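Local coordinates for protein enolase from the environmental genome shotgun sequencing of the Sargasso Sea (PDB 2QGY) that is of unknown function but belongs to the enolase superfamily, binds magnesium, and probably acts on a carboxylate substrate through an enolate intermediate, at residues G296-P301 with N323-E328. Sequence-based numbering, arbitrary orientation. Where two conformers were deposited one is given.
Sequences GIFISP and NSEKAE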
ATOM      1  N   GLY A 296      18.252  -8.016  18.343  1.00 21.53           N
ATOM      2  CA  GLY A 296      17.675  -7.809  19.661  1.00 21.18           C
ATOM      3  C   GLY A 296      16.245  -7.295  19.692  1.00 20.29           C
ATOM      4  O   GLY A 296      15.799  -6.782  20.715  1.00 19.23           O
ATOM      5  N   ILE A 297      15.529  -7.470  18.578  1.00 19.82           N
ATOM      6  CA  ILE A 297      14.154  -6.967  18.426  1.00 18.88           C
ATOM      7  C   ILE A 297      13.190  -8.163  18.451  1.00 19.83           C
ATOM      8  O   ILE A 297      13.488  -9.218  17.889  1.00 19.01           O
ATOM      9  CB  ILE A 297      14.040  -6.176  17.093  1.00 19.11           C
ATOM     10  CG1 ILE A 297      14.877  -4.884  17.204  1.00 17.14           C
ATOM     11  CG2 ILE A 297      12.542  -5.923  16.715  1.00 17.24           C
ATOM     12  CD1 ILE A 297      15.061  -4.106  15.918  1.00 20.61           C
ATOM     13  N   PHE A 298      12.068  -8.014  19.145  1.00 19.35           N
ATOM     14  CA  PHE A 298      11.070  -9.078  19.237  1.00 20.17           C
ATOM     15  C   PHE A 298       9.921  -8.819  18.273  1.00 19.02           C
ATOM     16  O   PHE A 298       9.758  -7.716  17.788  1.00 17.55           O
ATOM     17  CB  PHE A 298      10.543  -9.167  20.657  1.00 21.00           C
ATOM     18  CG  PHE A 298      11.570  -9.684  21.631  1.00 24.22           C
ATOM     19  CD1 PHE A 298      11.543 -11.006  22.045  1.00 24.81           C
ATOM     20  CD2 PHE A 298      12.591  -8.844  22.093  1.00 27.79           C
ATOM     21  CE1 PHE A 298      12.509 -11.491  22.923  1.00 26.75           C
ATOM     22  CE2 PHE A 298      13.566  -9.317  22.976  1.00 28.60           C
ATOM     23  CZ  PHE A 298      13.523 -10.648  23.384  1.00 28.37           C
ATOM     24  N   ILE A 299       9.143  -9.860  18.023  1.00 18.09           N
ATOM     25  CA  ILE A 299       7.987  -9.796  17.127  1.00 17.65           C
ATOM     26  C   ILE A 299       6.709 -10.146  17.889  1.00 17.81           C
ATOM     27  O   ILE A 299       6.612 -11.189  18.517  1.00 18.53           O
ATOM     28  CB  ILE A 299       8.137 -10.800  15.960  1.00 17.94           C
ATOM     29  CG1 ILE A 299       9.437 -10.547  15.165  1.00 17.65           C
ATOM     30  CG2 ILE A 299       6.917 -10.723  15.016  1.00 17.38           C
ATOM     31  CD1 ILE A 299       9.520  -9.151  14.461  1.00 19.76           C
ATOM     32  N   SER A 300       5.724  -9.267  17.822  1.00 17.78           N
ATOM     33  CA  SER A 300       4.436  -9.531  18.445  1.00 16.16           C
ATOM     34  C   SER A 300       3.441  -9.322  17.331  1.00 16.57           C
ATOM     35  O   SER A 300       3.048  -8.216  17.072  1.00 15.81           O
ATOM     36  CB  SER A 300       4.166  -8.488  19.531  1.00 16.43           C
ATOM     37  OG  SER A 300       2.858  -8.661  20.082  1.00 18.47           O
ATOM     38  N   PRO A 301       3.048 -10.385  16.624  1.00 16.15           N
ATOM     39  CA  PRO A 301       2.130 -10.115  15.519  1.00 15.88           C
ATOM     40  C   PRO A 301       0.825  -9.432  15.932  1.00 16.23           C
ATOM     41  O   PRO A 301       0.241  -9.734  17.001  1.00 16.89           O
ATOM     42  CB  PRO A 301       1.855 -11.513  14.942  1.00 16.61           C
ATOM     43  CG  PRO A 301       3.075 -12.321  15.354  1.00 16.63           C
ATOM     44  CD  PRO A 301       3.349 -11.820  16.770  1.00 17.94           C
ATOM     45  N   ASN A 323      12.200 -15.314  19.092  1.00 24.21           N
ATOM     46  CA  ASN A 323      12.011 -13.917  19.554  1.00 22.55           C
ATOM     47  C   ASN A 323      10.561 -13.414  19.462  1.00 22.02           C
ATOM     48  O   ASN A 323      10.311 -12.262  19.118  1.00 21.01           O
ATOM     49  CB  ASN A 323      12.928 -12.950  18.802  1.00 22.76           C
ATOM     50  CG  ASN A 323      12.587 -12.850  17.339  1.00 22.04           C
ATOM     51  OD1 ASN A 323      12.191 -13.839  16.723  1.00 20.44           O
ATOM     52  ND2 ASN A 323      12.762 -11.657  16.757  1.00 18.85           N
ATOM     53  N   SER A 324       9.605 -14.295  19.739  1.00 20.93           N
ATOM     54  CA  SER A 324       8.215 -13.893  19.813  0.50 21.06           C
ATOM     55  C   SER A 324       7.965 -13.123  21.108  1.00 21.19           C
ATOM     56  O   SER A 324       8.515 -13.476  22.171  1.00 21.61           O
ATOM     57  CB  SER A 324       7.324 -15.130  19.783  0.50 20.95           C
ATOM     58  OG  SER A 324       7.517 -15.890  20.959  0.50 20.58           O
ATOM     59  N   GLU A 325       7.154 -12.075  21.022  1.00 20.15           N
ATOM     60  CA  GLU A 325       6.602 -11.468  22.215  1.00 21.20           C
ATOM     61  C   GLU A 325       5.201 -12.047  22.354  1.00 20.58           C
ATOM     62  O   GLU A 325       4.818 -12.913  21.571  1.00 20.34           O
ATOM     63  CB  GLU A 325       6.544  -9.935  22.102  1.00 21.27           C
ATOM     64  CG  GLU A 325       7.562  -9.234  22.952  1.00 23.76           C
ATOM     65  CD  GLU A 325       7.278  -9.346  24.450  1.00 26.90           C
ATOM     66  OE1 GLU A 325       8.052  -8.764  25.226  1.00 26.92           O
ATOM     67  OE2 GLU A 325       6.289  -9.990  24.864  1.00 24.01           O
ATOM     68  N   LYS A 326       4.444 -11.556  23.322  1.00 20.31           N
ATOM     69  CA  LYS A 326       3.078 -12.019  23.523  1.00 20.24           C
ATOM     70  C   LYS A 326       2.213 -11.726  22.290  1.00 19.21           C
ATOM     71  O   LYS A 326       2.361 -10.675  21.662  1.00 18.61           O
ATOM     72  CB  LYS A 326       2.505 -11.379  24.772  1.00 20.13           C
ATOM     73  CG  LYS A 326       3.192 -11.904  26.051  1.00 21.74           C
ATOM     74  CD  LYS A 326       2.705 -11.126  27.229  1.00 27.20           C
ATOM     75  CE  LYS A 326       3.767 -10.121  27.652  1.00 31.53           C
ATOM     76  NZ  LYS A 326       5.080 -10.832  27.924  1.00 36.18           N
ATOM     77  N   ALA A 327       1.374 -12.704  21.934  1.00 18.06           N
ATOM     78  CA  ALA A 327       0.541 -12.674  20.739  1.00 16.79           C
ATOM     79  C   ALA A 327      -0.820 -12.074  21.020  1.00 16.97           C
ATOM     80  O   ALA A 327      -1.409 -12.343  22.064  1.00 17.54           O
ATOM     81  CB  ALA A 327       0.391 -14.105  20.183  1.00 15.59           C
ATOM     82  N   GLU A 328      -1.334 -11.269  20.080  1.00 15.72           N
ATOM     83  CA  GLU A 328      -2.521 -10.471  20.331  1.00 15.17           C
ATOM     84  C   GLU A 328      -3.835 -11.261  20.158  1.00 15.85           C
ATOM     85  O   GLU A 328      -4.035 -11.939  19.124  1.00 16.21           O
ATOM     86  CB  GLU A 328      -2.562  -9.281  19.354  1.00 14.04           C
ATOM     87  CG  GLU A 328      -3.762  -8.396  19.591  1.00 15.19           C
ATOM     88  CD  GLU A 328      -3.715  -7.102  18.783  1.00 16.42           C
ATOM     89  OE1 GLU A 328      -3.179  -7.139  17.657  1.00 19.03           O
ATOM     90  OE2 GLU A 328      -4.179  -6.057  19.292  1.00 16.86           O
TER
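The ring of F298 meets S324 O at its edge, near the ring plane, while N323 O and E325 CG approach it obliquely; F298 CD1 lies 3.4 Å from N323 O. The amide of N323 has I297 O almost in its own plane, and its ND2 also touches I299 CG1. This pairing illustrates how a TIM-like barrel of the enolase superfamily closes: strand 298-299 and the chain leading into strand 327-329 run roughly parallel, joined by a crossover through helix 309-320. The N323 side-chain amide takes up I297 O, ahead of the backbone bonds made by I299. With CG lodged between the backbone N and the carbonyl carbon (chi1 66°), ND2 donates to I297 O at 2.8 Å, in the carbonyl plane. Then I299 uses both backbone polar groups, its N bonding to N323 O and its O receiving E325 N at 2.7 Å, with that donor lying above the carbonyl plane. These two bonds form the single beta bridge of I299 with S324, and S324 CA makes a CA-H...O contact with the same I299 O. Beside this bridge, E325 CB packs on S300 CB and E325 CG on F298 CB. The bent E325 chain carries its carboxylate back to K326 N, which reaches the anti lone pair of OE2; Y223 OH bonds to E325 OE1 and to K326 NZ. E328 CB touches P301 O. The E328 side chain lies about 6 Å from the magnesium ion; its OE2 makes a salt bridge with K169 NZ and a hydrogen bond with T141 OG1, and OE1 is hydrogen-bonded to C303 N. The backbone pairing gives way to a side chain at S300, whose OG, anti to the backbone N (chi1 175°), donates to K326 O over 2.6 Å, nearly in line with the carbonyl bond.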